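Local coordinates for protein arsenic responsive repressor ArsR (Corynebacterium glutamicum ATCC 13032, PDB 6J0E) that probably represses transcription of arsenic-resistance genes by binding their operator DNA, and responds to As(III), whose binding is expected to release it from the DNA, at residues A84-D88 and R99-F105. Numbering follows the deposited sequence.
Sequences AGFLD and RVRPELF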
ATOM      1  N   ALA B  84     -14.918   7.283   2.819  1.00  9.71           N
ATOM      2  CA  ALA B  84     -14.029   6.490   1.934  1.00  9.00           C
ATOM      3  C   ALA B  84     -14.113   5.022   2.145  1.00 12.18           C
ATOM      4  O   ALA B  84     -13.595   4.225   1.348  1.00 13.56           O
ATOM      5  CB  ALA B  84     -12.631   7.029   1.984  1.00  9.75           C
ATOM      6  N   GLY B  85     -14.628   4.613   3.321  1.00 11.47           N
ATOM      7  CA  GLY B  85     -14.785   3.216   3.670  1.00 10.34           C
ATOM      8  C   GLY B  85     -13.638   2.652   4.547  1.00 10.06           C
ATOM      9  O   GLY B  85     -13.592   1.428   4.810  1.00  9.75           O
ATOM     10  N   PHE B  86     -12.632   3.494   4.937  1.00  8.11           N
ATOM     11  CA  PHE B  86     -11.619   3.053   5.835  1.00  9.83           C
ATOM     12  C   PHE B  86     -12.086   2.725   7.261  1.00  9.18           C
ATOM     13  O   PHE B  86     -11.433   1.971   7.983  1.00  7.97           O
ATOM     14  CB  PHE B  86     -10.451   4.041   5.925  1.00 10.24           C
ATOM     15  CG  PHE B  86      -9.705   4.224   4.587  1.00  9.70           C
ATOM     16  CD1 PHE B  86      -9.146   3.106   3.998  1.00 14.28           C
ATOM     17  CD2 PHE B  86      -9.604   5.440   3.980  1.00 11.49           C
ATOM     18  CE1 PHE B  86      -8.499   3.233   2.754  1.00 15.10           C
ATOM     19  CE2 PHE B  86      -8.966   5.564   2.726  1.00 11.43           C
ATOM     20  CZ  PHE B  86      -8.380   4.499   2.191  1.00 12.38           C
ATOM     21  N   LEU B  87     -13.157   3.472   7.620  1.00  9.27           N
ATOM     22  CA  LEU B  87     -13.727   3.396   9.033  1.00 11.54           C
ATOM     23  C   LEU B  87     -15.200   3.198   8.897  1.00 11.15           C
ATOM     24  O   LEU B  87     -15.779   3.520   7.887  1.00 10.44           O
ATOM     25  CB  LEU B  87     -13.575   4.665   9.849  1.00 10.40           C
ATOM     26  CG  LEU B  87     -12.151   5.200   9.901  1.00 11.63           C
ATOM     27  CD1 LEU B  87     -12.177   6.587  10.541  1.00 12.50           C
ATOM     28  CD2 LEU B  87     -11.116   4.313  10.557  1.00 11.33           C
ATOM     29  N   ASP B  88     -15.792   2.732   9.968  1.00 13.61           N
ATOM     30  CA  ASP B  88     -17.276   2.913   9.980  1.00 14.44           C
ATOM     31  C   ASP B  88     -17.613   3.165  11.415  1.00 14.37           C
ATOM     32  O   ASP B  88     -16.730   3.243  12.245  1.00 11.84           O
ATOM     33  CB  ASP B  88     -18.070   1.752   9.415  1.00 17.77           C
ATOM     34  CG  ASP B  88     -17.873   0.494  10.141  1.00 18.33           C
ATOM     35  OD1 ASP B  88     -17.243   0.417  11.175  1.00 15.47           O
ATOM     36  OD2 ASP B  88     -18.459  -0.498   9.659  1.00 21.42           O
ATOM     37  N   ARG B  99     -14.441   2.737  14.083  1.00 12.21           N
ATOM     38  CA  ARG B  99     -13.519   1.623  14.056  1.00 15.90           C
ATOM     39  C   ARG B  99     -13.009   1.426  12.623  1.00 15.95           C
ATOM     40  O   ARG B  99     -13.738   1.515  11.614  1.00 13.74           O
ATOM     41  CB  ARG B  99     -14.103   0.323  14.547  1.00 18.67           C
ATOM     42  CG  ARG B  99     -15.420   0.076  13.937  1.00 20.43           C
ATOM     43  CD  ARG B  99     -15.734  -1.464  13.889  1.00 22.89           C
ATOM     44  NE  ARG B  99     -16.905  -1.558  13.033  1.00 23.50           N
ATOM     45  CZ  ARG B  99     -17.715  -2.592  12.921  1.00 27.37           C
ATOM     46  NH1 ARG B  99     -17.501  -3.693  13.604  1.00 34.87           N
ATOM     47  NH2 ARG B  99     -18.759  -2.471  12.128  1.00 26.92           N
ATOM     48  N   VAL B 100     -11.755   1.117  12.581  1.00 15.39           N
ATOM     49  CA  VAL B 100     -11.141   0.767  11.326  1.00 16.33           C
ATOM     50  C   VAL B 100     -11.775  -0.499  10.714  1.00 15.29           C
ATOM     51  O   VAL B 100     -12.171  -1.479  11.357  1.00 14.16           O
ATOM     52  CB  VAL B 100      -9.646   0.671  11.457  1.00 22.18           C
ATOM     53  CG1 VAL B 100      -9.254  -0.566  12.123  1.00 27.32           C
ATOM     54  CG2 VAL B 100      -9.057   0.763  10.045  1.00 23.54           C
ATOM     55  N   ARG B 101     -11.954  -0.430   9.433  1.00 14.22           N
ATOM     56  CA  ARG B 101     -12.370  -1.582   8.612  1.00 16.45           C
ATOM     57  C   ARG B 101     -11.099  -2.153   7.879  1.00 12.05           C
ATOM     58  O   ARG B 101     -10.417  -1.490   7.124  1.00 12.94           O
ATOM     59  CB  ARG B 101     -13.429  -1.112   7.632  1.00 17.04           C
ATOM     60  CG  ARG B 101     -14.798  -0.696   8.208  1.00 18.58           C
ATOM     61  CD  ARG B 101     -15.564  -1.771   8.964  1.00 23.85           C
ATOM     62  NE  ARG B 101     -15.974  -2.891   8.096  1.00 25.83           N
ATOM     63  CZ  ARG B 101     -17.137  -3.524   8.107  1.00 27.52           C
ATOM     64  NH1 ARG B 101     -18.113  -3.050   8.853  1.00 26.38           N
ATOM     65  NH2 ARG B 101     -17.334  -4.582   7.288  1.00 23.26           N
ATOM     66  N   PRO B 102     -10.742  -3.400   8.083  1.00 12.24           N
ATOM     67  CA  PRO B 102      -9.604  -4.088   7.473  1.00 14.82           C
ATOM     68  C   PRO B 102      -9.683  -4.341   5.988  1.00 15.59           C
ATOM     69  O   PRO B 102      -8.632  -4.464   5.336  1.00 14.59           O
ATOM     70  CB  PRO B 102      -9.505  -5.387   8.205  1.00 17.37           C
ATOM     71  CG  PRO B 102     -10.603  -5.454   9.152  1.00 22.58           C
ATOM     72  CD  PRO B 102     -11.436  -4.242   9.105  1.00 17.26           C
ATOM     73  N   GLU B 103     -10.887  -4.519   5.492  1.00 15.00           N
ATOM     74  CA  GLU B 103     -11.138  -4.789   4.054  1.00 19.94           C
ATOM     75  C   GLU B 103     -10.413  -3.945   3.034  1.00 15.00           C
ATOM     76  O   GLU B 103      -9.685  -4.525   2.213  1.00 12.40           O
ATOM     77  CB  GLU B 103     -12.671  -4.766   3.770  1.00 25.91           C
ATOM     78  CG  GLU B 103     -13.389  -5.873   4.495  1.00 31.07           C
ATOM     79  CD  GLU B 103     -14.006  -5.377   5.807  1.00 36.56           C
ATOM     80  OE1 GLU B 103     -14.977  -5.953   6.298  1.00 31.68           O
ATOM     81  OE2 GLU B 103     -13.511  -4.385   6.331  1.00 27.67           O
ATOM     82  N   LEU B 104     -10.638  -2.629   3.016  1.00 15.27           N
ATOM     83  CA  LEU B 104      -9.985  -1.763   2.054  1.00 13.52           C
ATOM     84  C   LEU B 104      -8.484  -1.828   2.208  1.00 10.92           C
ATOM     85  O   LEU B 104      -7.794  -1.653   1.255  1.00 10.17           O
ATOM     86  CB  LEU B 104     -10.439  -0.259   2.022  1.00 15.61           C
ATOM     87  CG  LEU B 104     -11.815  -0.055   1.392  1.00 18.99           C
ATOM     88  CD1 LEU B 104     -11.997   1.447   1.411  1.00 19.34           C
ATOM     89  CD2 LEU B 104     -11.911  -0.575  -0.029  1.00 21.64           C
ATOM     90  N   PHE B 105      -7.996  -2.004   3.406  1.00 11.25           N
ATOM     91  CA  PHE B 105      -6.566  -1.963   3.569  1.00 11.83           C
ATOM     92  C   PHE B 105      -6.000  -3.161   2.904  1.00 11.37           C
ATOM     93  O   PHE B 105      -4.967  -3.104   2.320  1.00 10.20           O
ATOM     94  CB  PHE B 105      -6.159  -1.825   5.068  1.00 12.90           C
ATOM     95  CG  PHE B 105      -6.510  -0.496   5.624  1.00 14.09           C
ATOM     96  CD1 PHE B 105      -5.719   0.673   5.334  1.00 16.59           C
ATOM     97  CD2 PHE B 105      -7.675  -0.302   6.398  1.00 14.41           C
ATOM     98  CE1 PHE B 105      -6.092   1.923   5.779  1.00 14.49           C
ATOM     99  CE2 PHE B 105      -7.985   0.943   6.858  1.00 13.55           C
ATOM    100  CZ  PHE B 105      -7.241   2.072   6.560  1.00 15.58           C
TER
HETATM  101  O   HOH W   1     -11.738  -0.436   4.927  1.00 15.90           O
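In this winged helix-turn-helix domain of the ArsR family, the base of the wing hairpin, strands 87-92 and 95-100, is fastened to the start of helix 102-111. Helix 71-83 ends in a Schellman motif at Gly85, whose positive phi (97°) suits glycine; a CB there would also crowd Leu104 CD1, which already lies 3.2 Å from Ala84 O. One water receives a hydrogen bond from Leu104 N and donates to Gly85 O and Arg101 O, filling the gap between turn and helix start. Phe86, large and apolar, turns its ring into the core against Leu34, Val37 and Leu38 of helix 28-38; Phe86 CD1 lies 3.4 Å from Phe105 CZ, over one face of that ring, and Phe86 O accepts a nearly straight hydrogen bond from Arg101 N (2.9 Å). Leu87 and Val100 form a non-hydrogen-bonded antiparallel pair whose diverging apolar side chains serve different neighbours: Leu87 helices 41-52 and 71-83, Val100 Ile114 of the second subunit and Cys55 of the arsenic site. With Asp88 the pairing becomes hydrogen-bonded, Asp88 N to Arg99 O at 2.9 Å and Arg99 N to Asp88 O at 3.0 Å. A short acid suits this more exposed place between two arginine guanidinium groups, in a salt-bridge network completed by Glu103 OE1, 2.9 Å from Arg101 NH2: Asp88 OD1 accepts Arg99 NE (2.7 Å), and Asp88 OD2 both Arg101 NH1 (2.7 Å) and Arg99 NH2 (3.2 Å).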